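KaiC-like domain-containing protein (Pyrococcus horikoshii, PDB 2EKD) is of unknown function but carries a KaiC-like domain of an archaeal family placed in the P-loop NTPase clan, consistent with a nucleotide-binding ancestry. Local coordinates at residues M3-F8 against V36-L41; D46-T51 against H122-L127; N116-L121 against A151-N156. One frame throughout, in Å; residues are numbered along the deposited sequence.

Contact 1. Residues M3-F8 against V36-L41; sequences MNSEKF and VNNSKL
S5 and N38 carry this contact, with their CA atoms 5.0 Å apart where the N-terminal helix 5-9 faces the turn that leaves helix 29-37. The two side chains point at each other and are modelled too close around their CB atoms, so the details of that meeting are doubtful. Beside it, N38 OD1 lies 4.2 Å from N4 CB, a loose van der Waals contact between a carbonyl oxygen and an aliphatic carbon; N4 is the N-cap residue of helix 5-9.

Electrostatics add a looser element. The K40 side chain, its CG beside the backbone N (chi1 -48°), is directed at helix 5-9, with NZ 4.4 Å from E6 CB. The opposite charges stop short of pairing, with K40 NZ 5.2 Å from E6 OE2, so any attraction is probably modest. Within 36-41, S39 OG donates to L41 O at 3.0 Å, a bond that spans K40.

Around this surface contact, M3 O is hydrogen-bonded to Y34 OH of helix 29-37, and N38 ND2 reaches Y34 O by a weak bond. S39 and L41 lean on I115 of strand 114-119, while V36 touches L69 of helix 67-70.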
loop_
_atom_site.group_PDB
_atom_site.type_symbol
_atom_site.label_atom_id
_atom_site.label_comp_id
_atom_site.label_asym_id
_atom_site.label_seq_id
_atom_site.Cartn_x
_atom_site.Cartn_y
_atom_site.Cartn_z
HETATM N N MSE F 3 21.166 -18.605 -32.457
HETATM C CA MSE F 3 22.377 -17.865 -32.918
HETATM C C MSE F 3 23.504 -18.021 -31.903
HETATM O O MSE F 3 23.249 -18.253 -30.718
HETATM C CB MSE F 3 22.052 -16.377 -33.083
HETATM C CG MSE F 3 21.648 -15.687 -31.786
HETATM SE SE MSE F 3 21.151 -13.957 -31.983
HETATM C CE MSE F 3 19.381 -14.140 -32.165
ATOM N N ASN F 4 24.748 -17.911 -32.360
ATOM C CA ASN F 4 25.872 -18.013 -31.442
ATOM C C ASN F 4 26.166 -16.607 -30.933
ATOM O O ASN F 4 25.747 -15.622 -31.546
ATOM C CB ASN F 4 27.105 -18.622 -32.126
ATOM C CG ASN F 4 27.559 -17.835 -33.332
ATOM O OD1 ASN F 4 27.841 -16.640 -33.241
ATOM N ND2 ASN F 4 27.646 -18.508 -34.475
ATOM N N SER F 5 26.870 -16.518 -29.810
ATOM C CA SER F 5 27.187 -15.233 -29.191
ATOM C C SER F 5 27.560 -14.128 -30.165
ATOM O O SER F 5 27.071 -13.005 -30.043
ATOM C CB SER F 5 28.314 -15.394 -28.168
ATOM O OG SER F 5 29.518 -15.817 -28.785
ATOM N N GLU F 6 28.429 -14.445 -31.121
ATOM C CA GLU F 6 28.874 -13.470 -32.110
ATOM C C GLU F 6 27.711 -12.652 -32.678
ATOM O O GLU F 6 27.768 -11.425 -32.700
ATOM C CB GLU F 6 29.621 -14.178 -33.243
ATOM C CG GLU F 6 30.243 -13.236 -34.262
ATOM C CD GLU F 6 31.042 -13.971 -35.327
ATOM O OE1 GLU F 6 30.455 -14.820 -36.033
ATOM O OE2 GLU F 6 32.258 -13.702 -35.457
ATOM N N LYS F 7 26.659 -13.328 -33.130
ATOM C CA LYS F 7 25.496 -12.640 -33.691
ATOM C C LYS F 7 24.732 -11.869 -32.611
ATOM O O LYS F 7 24.300 -10.736 -32.830
ATOM C CB LYS F 7 24.553 -13.642 -34.366
ATOM C CG LYS F 7 25.125 -14.340 -35.602
ATOM C CD LYS F 7 26.312 -15.225 -35.255
ATOM C CE LYS F 7 26.820 -16.011 -36.464
ATOM N NZ LYS F 7 25.817 -16.997 -36.974
ATOM N N PHE F 8 24.566 -12.494 -31.450
ATOM C CA PHE F 8 23.865 -11.876 -30.330
ATOM C C PHE F 8 24.497 -10.532 -29.946
ATOM O O PHE F 8 23.798 -9.524 -29.812
ATOM C CB PHE F 8 23.883 -12.824 -29.123
ATOM C CG PHE F 8 23.265 -12.243 -27.880
ATOM C CD1 PHE F 8 21.887 -12.068 -27.787
ATOM C CD2 PHE F 8 24.063 -11.868 -26.803
ATOM C CE1 PHE F 8 21.308 -11.525 -26.636
ATOM C CE2 PHE F 8 23.497 -11.325 -25.646
ATOM C CZ PHE F 8 22.117 -11.152 -25.562
ATOM N N VAL F 36 29.390 -16.088 -21.795
ATOM C CA VAL F 36 30.793 -16.381 -21.481
ATOM C C VAL F 36 31.383 -17.480 -22.390
ATOM O O VAL F 36 32.427 -17.313 -23.013
ATOM C CB VAL F 36 30.927 -16.831 -20.016
ATOM C CG1 VAL F 36 32.359 -17.284 -19.747
ATOM C CG2 VAL F 36 30.606 -15.674 -19.088
ATOM N N ASN F 37 30.706 -18.665 -22.386
ATOM C CA ASN F 37 31.173 -19.773 -23.224
ATOM C C ASN F 37 31.392 -19.289 -24.663
ATOM O O ASN F 37 32.475 -19.405 -25.241
ATOM C CB ASN F 37 30.082 -20.854 -23.202
ATOM C CG ASN F 37 30.612 -22.188 -23.702
ATOM O OD1 ASN F 37 29.860 -23.044 -24.187
ATOM N ND2 ASN F 37 31.932 -22.396 -23.521
ATOM N N ASN F 38 30.277 -18.779 -25.249
ATOM C CA ASN F 38 30.242 -18.158 -26.561
ATOM C C ASN F 38 30.893 -16.780 -26.527
ATOM O O ASN F 38 30.312 -15.801 -26.077
ATOM C CB ASN F 38 28.780 -18.033 -26.991
ATOM C CG ASN F 38 28.178 -19.408 -27.126
ATOM O OD1 ASN F 38 28.010 -19.940 -28.220
ATOM N ND2 ASN F 38 27.846 -19.998 -25.965
ATOM N N SER F 39 32.117 -16.570 -27.008
ATOM C CA SER F 39 32.662 -15.216 -27.009
ATOM C C SER F 39 34.053 -15.155 -27.658
ATOM O O SER F 39 35.028 -15.714 -27.169
ATOM C CB SER F 39 32.744 -14.731 -25.560
ATOM O OG SER F 39 32.885 -13.310 -25.544
ATOM N N LYS F 40 34.111 -14.478 -28.820
ATOM C CA LYS F 40 35.413 -14.234 -29.436
ATOM C C LYS F 40 36.156 -13.095 -28.719
ATOM O O LYS F 40 37.379 -12.972 -28.775
ATOM C CB LYS F 40 35.185 -13.864 -30.903
ATOM C CG LYS F 40 34.236 -14.835 -31.611
ATOM C CD LYS F 40 34.714 -16.284 -31.525
ATOM C CE LYS F 40 33.748 -17.260 -32.207
ATOM N NZ LYS F 40 32.418 -17.146 -31.604
ATOM N N LEU F 41 35.355 -12.222 -28.065
ATOM C CA LEU F 41 35.924 -11.092 -27.329
ATOM C C LEU F 41 36.264 -11.483 -25.892
ATOM O O LEU F 41 35.698 -12.405 -25.321
ATOM C CB LEU F 41 34.877 -9.975 -27.295
ATOM C CG LEU F 41 34.524 -9.432 -28.676
ATOM C CD1 LEU F 41 33.390 -8.406 -28.615
ATOM C CD2 LEU F 41 35.702 -8.727 -29.349
#

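Contact 2. Residues D46-T51 against H122-L127; sequences DDILDT and HKLILL
A strand-turn-helix junction at the C-terminal end of strand 44-48, an inner strand in the parallel part of a mixed sheet, is gripped here by K123. I48 ends the strand, a type I' turn runs from I48 to T51, and helix 51-61 starts at T51; K123 comes in from helix 121-127 and meets T51 tip to tip. Its CG stands beside the backbone N (chi1 -69°) and the chain is extended from there, which carries NZ to 3.0 Å from T51 OG1, where it donates a hydrogen bond. A second, weak bond runs from K123 NZ to L49 O at 3.4 Å, and K123 NZ also forms a salt bridge with E54 OE1.

The T51 hydroxyl works in both directions. While accepting from K123 it donates to I48 O at 2.7 Å, almost straight down the carbonyl (C=O...donor angle 174°). I48 O also accepts from T51 N, so two bonds from one residue close the turn. An alanine here would probably leave K123 NZ leaning on E54 and the weak bond to L49 O, and I48 O with one fewer donor to pin the turn.

Nearer the K123 backbone the contact is aliphatic. L49 and K123 slide past each other in opposite directions, with L49 CD1 4.0 Å from K123 CB; the same methyl meets L127 CD1 tip to tip, also at 4.0 Å. I48 crosses L124 at about a right angle, its CG2 3.8 Å from L124 CG.

On the sheet side, I48 touches M77 of strand 73-77 and V118 of strand 114-119. L124 continues onto V136 and M139 of helix 130-141, and L127 packs on I134 of a second subunit.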
loop_
_atom_site.group_PDB
_atom_site.type_symbol
_atom_site.label_atom_id
_atom_site.label_comp_id
_atom_site.label_asym_id
_atom_site.label_seq_id
_atom_site.Cartn_x
_atom_site.Cartn_y
_atom_site.Cartn_z
ATOM N N ASP F 46 32.120 -8.391 -13.469
ATOM C CA ASP F 46 32.158 -7.566 -12.269
ATOM C C ASP F 46 31.253 -8.332 -11.303
ATOM O O ASP F 46 30.030 -8.368 -11.464
ATOM C CB ASP F 46 31.613 -6.163 -12.538
ATOM C CG ASP F 46 32.549 -5.335 -13.396
ATOM O OD1 ASP F 46 33.778 -5.472 -13.226
ATOM O OD2 ASP F 46 32.068 -4.540 -14.228
ATOM N N ASP F 47 31.877 -8.968 -10.321
ATOM C CA ASP F 47 31.170 -9.789 -9.351
ATOM C C ASP F 47 30.840 -9.051 -8.056
ATOM O O ASP F 47 31.703 -8.839 -7.198
ATOM C CB ASP F 47 32.009 -11.039 -9.080
ATOM C CG ASP F 47 31.389 -11.956 -8.058
ATOM O OD1 ASP F 47 30.181 -11.816 -7.767
ATOM O OD2 ASP F 47 32.121 -12.835 -7.559
ATOM N N ILE F 48 29.578 -8.653 -7.926
ATOM C CA ILE F 48 29.132 -7.939 -6.739
ATOM C C ILE F 48 28.572 -8.904 -5.702
ATOM O O ILE F 48 27.673 -9.698 -5.991
ATOM C CB ILE F 48 28.038 -6.898 -7.076
ATOM C CG1 ILE F 48 28.555 -5.910 -8.126
ATOM C CG2 ILE F 48 27.636 -6.151 -5.818
ATOM C CD1 ILE F 48 27.466 -5.022 -8.734
ATOM N N LEU F 49 29.128 -8.828 -4.497
ATOM C CA LEU F 49 28.702 -9.654 -3.373
ATOM C C LEU F 49 28.536 -11.142 -3.663
ATOM O O LEU F 49 27.500 -11.732 -3.362
ATOM C CB LEU F 49 27.409 -9.076 -2.793
ATOM C CG LEU F 49 27.633 -7.720 -2.109
ATOM C CD1 LEU F 49 26.308 -7.016 -1.836
ATOM C CD2 LEU F 49 28.419 -7.949 -0.811
ATOM N N ASP F 50 29.571 -11.742 -4.243
ATOM C CA ASP F 50 29.584 -13.172 -4.560
ATOM C C ASP F 50 28.437 -13.711 -5.416
ATOM O O ASP F 50 28.101 -14.896 -5.326
ATOM C CB ASP F 50 29.658 -14.003 -3.271
ATOM C CG ASP F 50 30.919 -13.730 -2.467
ATOM O OD1 ASP F 50 31.987 -13.497 -3.078
ATOM O OD2 ASP F 50 30.842 -13.761 -1.220
ATOM N N THR F 51 27.846 -12.863 -6.253
ATOM C CA THR F 51 26.759 -13.316 -7.107
ATOM C C THR F 51 27.280 -14.269 -8.191
ATOM O O THR F 51 26.570 -15.180 -8.618
ATOM C CB THR F 51 26.036 -12.116 -7.760
ATOM O OG1 THR F 51 25.565 -11.239 -6.726
ATOM C CG2 THR F 51 24.849 -12.586 -8.602
ATOM N N HIS F 122 21.239 -5.622 -7.958
ATOM C CA HIS F 122 20.027 -5.521 -7.141
ATOM C C HIS F 122 20.312 -5.668 -5.641
ATOM O O HIS F 122 19.565 -5.148 -4.811
ATOM C CB HIS F 122 18.994 -6.566 -7.567
ATOM C CG HIS F 122 19.528 -7.963 -7.611
ATOM N ND1 HIS F 122 20.156 -8.485 -8.722
ATOM C CD2 HIS F 122 19.553 -8.939 -6.671
ATOM C CE1 HIS F 122 20.545 -9.720 -8.464
ATOM N NE2 HIS F 122 20.192 -10.019 -7.227
ATOM N N LYS F 123 21.394 -6.363 -5.293
ATOM C CA LYS F 123 21.748 -6.539 -3.884
ATOM C C LYS F 123 22.167 -5.208 -3.259
ATOM O O LYS F 123 21.762 -4.890 -2.138
ATOM C CB LYS F 123 22.878 -7.567 -3.731
ATOM C CG LYS F 123 22.458 -8.992 -4.055
ATOM C CD LYS F 123 23.640 -9.950 -4.012
ATOM C CE LYS F 123 23.216 -11.365 -4.409
ATOM N NZ LYS F 123 24.327 -12.360 -4.274
ATOM N N LEU F 124 22.972 -4.434 -3.981
ATOM C CA LEU F 124 23.425 -3.134 -3.484
ATOM C C LEU F 124 22.236 -2.222 -3.248
ATOM O O LEU F 124 22.221 -1.415 -2.314
ATOM C CB LEU F 124 24.349 -2.457 -4.493
ATOM C CG LEU F 124 25.707 -3.097 -4.759
ATOM C CD1 LEU F 124 26.473 -2.243 -5.790
ATOM C CD2 LEU F 124 26.478 -3.195 -3.446
ATOM N N ILE F 125 21.245 -2.351 -4.119
ATOM C CA ILE F 125 20.049 -1.543 -4.044
ATOM C C ILE F 125 19.140 -1.994 -2.907
ATOM O O ILE F 125 18.596 -1.164 -2.180
ATOM C CB ILE F 125 19.289 -1.602 -5.380
ATOM C CG1 ILE F 125 20.113 -0.883 -6.451
ATOM C CG2 ILE F 125 17.897 -0.998 -5.227
ATOM C CD1 ILE F 125 19.568 -1.023 -7.852
ATOM N N LEU F 126 18.975 -3.306 -2.758
ATOM C CA LEU F 126 18.127 -3.842 -1.700
ATOM C C LEU F 126 18.661 -3.435 -0.327
ATOM O O LEU F 126 17.886 -3.204 0.602
ATOM C CB LEU F 126 18.061 -5.372 -1.789
ATOM C CG LEU F 126 17.268 -6.106 -0.701
ATOM C CD1 LEU F 126 15.819 -5.613 -0.713
ATOM C CD2 LEU F 126 17.312 -7.614 -0.940
ATOM N N LEU F 127 19.982 -3.339 -0.209
ATOM C CA LEU F 127 20.627 -2.983 1.052
ATOM C C LEU F 127 20.627 -1.500 1.413
ATOM O O LEU F 127 20.751 -1.151 2.586
ATOM C CB LEU F 127 22.076 -3.474 1.047
ATOM C CG LEU F 127 22.296 -4.985 1.158
ATOM C CD1 LEU F 127 23.666 -5.349 0.596
ATOM C CD2 LEU F 127 22.165 -5.409 2.615
#

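Contact 3. Residues N116-L121 against A151-N156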
loop_
_atom_site.group_PDB
_atom_site.type_symbol
_atom_site.label_atom_id
_atom_site.label_comp_id
_atom_site.label_asym_id
_atom_site.label_seq_id
_atom_site.Cartn_x
_atom_site.Cartn_y
_atom_site.Cartn_z
ATOM N N ASN F 116 31.336 -7.245 -20.842
ATOM C CA ASN F 116 31.381 -7.019 -19.401
ATOM C C ASN F 116 30.100 -7.339 -18.624
ATOM O O ASN F 116 29.260 -6.466 -18.413
ATOM C CB ASN F 116 31.776 -5.550 -19.173
ATOM C CG ASN F 116 31.968 -5.199 -17.713
ATOM O OD1 ASN F 116 31.937 -4.023 -17.349
ATOM N ND2 ASN F 116 32.182 -6.209 -16.867
ATOM N N PRO F 117 29.929 -8.598 -18.198
ATOM C CA PRO F 117 28.724 -8.943 -17.440
ATOM C C PRO F 117 28.887 -8.457 -16.004
ATOM O O PRO F 117 29.887 -8.759 -15.358
ATOM C CB PRO F 117 28.688 -10.472 -17.510
ATOM C CG PRO F 117 29.462 -10.781 -18.781
ATOM C CD PRO F 117 30.607 -9.816 -18.674
ATOM N N VAL F 118 27.914 -7.694 -15.520
ATOM C CA VAL F 118 27.932 -7.182 -14.150
ATOM C C VAL F 118 26.818 -7.913 -13.408
ATOM O O VAL F 118 25.648 -7.810 -13.779
ATOM C CB VAL F 118 27.659 -5.668 -14.111
ATOM C CG1 VAL F 118 27.695 -5.167 -12.674
ATOM C CG2 VAL F 118 28.697 -4.931 -14.952
ATOM N N LEU F 119 27.182 -8.644 -12.359
ATOM C CA LEU F 119 26.212 -9.420 -11.602
ATOM C C LEU F 119 26.003 -8.951 -10.161
ATOM O O LEU F 119 26.942 -8.513 -9.488
ATOM C CB LEU F 119 26.640 -10.892 -11.591
ATOM C CG LEU F 119 27.115 -11.525 -12.910
ATOM C CD1 LEU F 119 27.587 -12.955 -12.647
ATOM C CD2 LEU F 119 25.993 -11.515 -13.939
ATOM N N GLY F 120 24.755 -9.042 -9.704
ATOM C CA GLY F 120 24.416 -8.679 -8.342
ATOM C C GLY F 120 24.062 -7.248 -7.986
ATOM O O GLY F 120 23.995 -6.930 -6.795
ATOM N N LEU F 121 23.820 -6.387 -8.972
ATOM C CA LEU F 121 23.491 -4.987 -8.672
ATOM C C LEU F 121 22.268 -4.801 -7.761
ATOM O O LEU F 121 22.257 -3.905 -6.902
ATOM C CB LEU F 121 23.261 -4.192 -9.957
ATOM C CG LEU F 121 23.237 -2.673 -9.736
ATOM C CD1 LEU F 121 24.659 -2.206 -9.480
ATOM C CD2 LEU F 121 22.655 -1.946 -10.940
ATOM N N ALA F 151 28.621 -3.485 -21.443
ATOM C CA ALA F 151 28.244 -4.022 -20.140
ATOM C C ALA F 151 26.831 -4.610 -20.127
ATOM O O ALA F 151 25.899 -4.051 -20.712
ATOM C CB ALA F 151 28.362 -2.932 -19.080
ATOM N N PHE F 152 26.688 -5.750 -19.461
ATOM C CA PHE F 152 25.400 -6.416 -19.333
ATOM C C PHE F 152 25.104 -6.533 -17.840
ATOM O O PHE F 152 25.678 -7.382 -17.164
ATOM C CB PHE F 152 25.450 -7.822 -19.948
ATOM C CG PHE F 152 25.528 -7.836 -21.453
ATOM C CD1 PHE F 152 24.377 -7.720 -22.228
ATOM C CD2 PHE F 152 26.754 -7.962 -22.096
ATOM C CE1 PHE F 152 24.446 -7.731 -23.622
ATOM C CE2 PHE F 152 26.833 -7.970 -23.489
ATOM C CZ PHE F 152 25.676 -7.854 -24.253
ATOM N N TYR F 153 24.232 -5.673 -17.324
ATOM C CA TYR F 153 23.877 -5.724 -15.908
ATOM C C TYR F 153 22.711 -6.676 -15.677
ATOM O O TYR F 153 21.572 -6.365 -16.029
ATOM C CB TYR F 153 23.487 -4.343 -15.385
ATOM C CG TYR F 153 24.632 -3.376 -15.174
ATOM C CD1 TYR F 153 25.268 -2.755 -16.254
ATOM C CD2 TYR F 153 25.052 -3.052 -13.887
ATOM C CE1 TYR F 153 26.288 -1.831 -16.048
ATOM C CE2 TYR F 153 26.070 -2.134 -13.669
ATOM C CZ TYR F 153 26.683 -1.525 -14.747
ATOM O OH TYR F 153 27.688 -0.616 -14.510
ATOM N N PHE F 154 23.005 -7.842 -15.102
ATOM C CA PHE F 154 21.979 -8.836 -14.796
ATOM C C PHE F 154 21.332 -8.426 -13.480
ATOM O O PHE F 154 21.979 -8.469 -12.433
ATOM C CB PHE F 154 22.594 -10.224 -14.619
ATOM C CG PHE F 154 22.919 -10.925 -15.906
ATOM C CD1 PHE F 154 23.910 -10.440 -16.755
ATOM C CD2 PHE F 154 22.259 -12.100 -16.250
ATOM C CE1 PHE F 154 24.241 -11.117 -17.929
ATOM C CE2 PHE F 154 22.583 -12.788 -17.420
ATOM C CZ PHE F 154 23.579 -12.292 -18.261
ATOM N N VAL F 155 20.068 -8.027 -13.522
ATOM C CA VAL F 155 19.386 -7.622 -12.301
ATOM C C VAL F 155 18.071 -8.361 -12.104
ATOM O O VAL F 155 17.326 -8.593 -13.056
ATOM C CB VAL F 155 19.082 -6.104 -12.287
ATOM C CG1 VAL F 155 20.366 -5.301 -12.539
ATOM C CG2 VAL F 155 18.022 -5.776 -13.333
ATOM N N ASN F 156 17.808 -8.751 -10.861
ATOM C CA ASN F 156 16.561 -9.410 -10.523
ATOM C C ASN F 156 15.584 -8.241 -10.391
ATOM O O ASN F 156 15.573 -7.537 -9.387
ATOM C CB ASN F 156 16.684 -10.157 -9.197
ATOM C CG ASN F 156 15.440 -10.941 -8.864
ATOM O OD1 ASN F 156 14.334 -10.428 -8.981
ATOM N ND2 ASN F 156 15.613 -12.189 -8.435
HETATM O O HOH W 1 23.913 -6.499 -12.048
HETATM O O HOH W 2 22.852 -10.627 -11.104
#
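V118 lies over one face of the Y153 ring, the two residues being paired across adjacent parallel strands. V118 CB is 3.9 Å from the ring centroid, 18° off the normal, a CH-pi contact offset toward the rim; CG1, anti to the backbone N, settles 3.6 Å from Y153 CE2. On the other face of the sheet L119 and F154 lie side by side, pointing the same way, with L119 CD2 3.7 Å from F154 CD1.

Three backbone bonds hold the strands: F152 N to N116 O at 2.9 Å, V118 N to F152 O at 2.8 Å, and F154 N to V118 O at 3.0 Å.

Strands 114-119 and 149-156 are the two arms of a beta-alpha-beta crossover, helices 121-127 and 130-141 lying between them in the chain, consistent with a P-loop NTPase-like alpha/beta fold. Past L119 the strands part, and two waters bridge the backbones. One donates to V118 O and F154 O and accepts from L121 N; the other accepts from G120 N at 2.8 Å and also donates to F154 O. At the backbone angles of G120 (phi 87°, psi 13°) a side chain would press on the carbonyl O of L119. L121 still reaches across, CB to V155 CG1 at 4.0 Å.

Farther out, L32 of helix 29-37 touches P117, L119 and F154, while N116 ND2 donates to V44 O of strand 44-48. N156 ND2 bonds E173 OE1 of a second subunit.

How the contacts relate
The centre of contact 3 lies about 2 Å from that of the chain, and the other two flank it. Contact 2 joins it directly, centres 9 Å apart: strands 44-48 and 114-119 are neighbours in the sheet, with probable hydrogen bonds D46 N to P117 O at 2.9 Å and D46 O to L119 N at 3.0 Å. Their segments alternate along the chain, and helix 121-127 follows directly on strand 114-119. Contact 1 is peripheral, about 17 Å from contact 3 between centres, and meets it by packing of F8 CE2 on F152 CE1 at 4.2 Å. Contacts 1 and 2, on opposite sides of the chain's centre, stay about 9 Å apart at their nearest atoms.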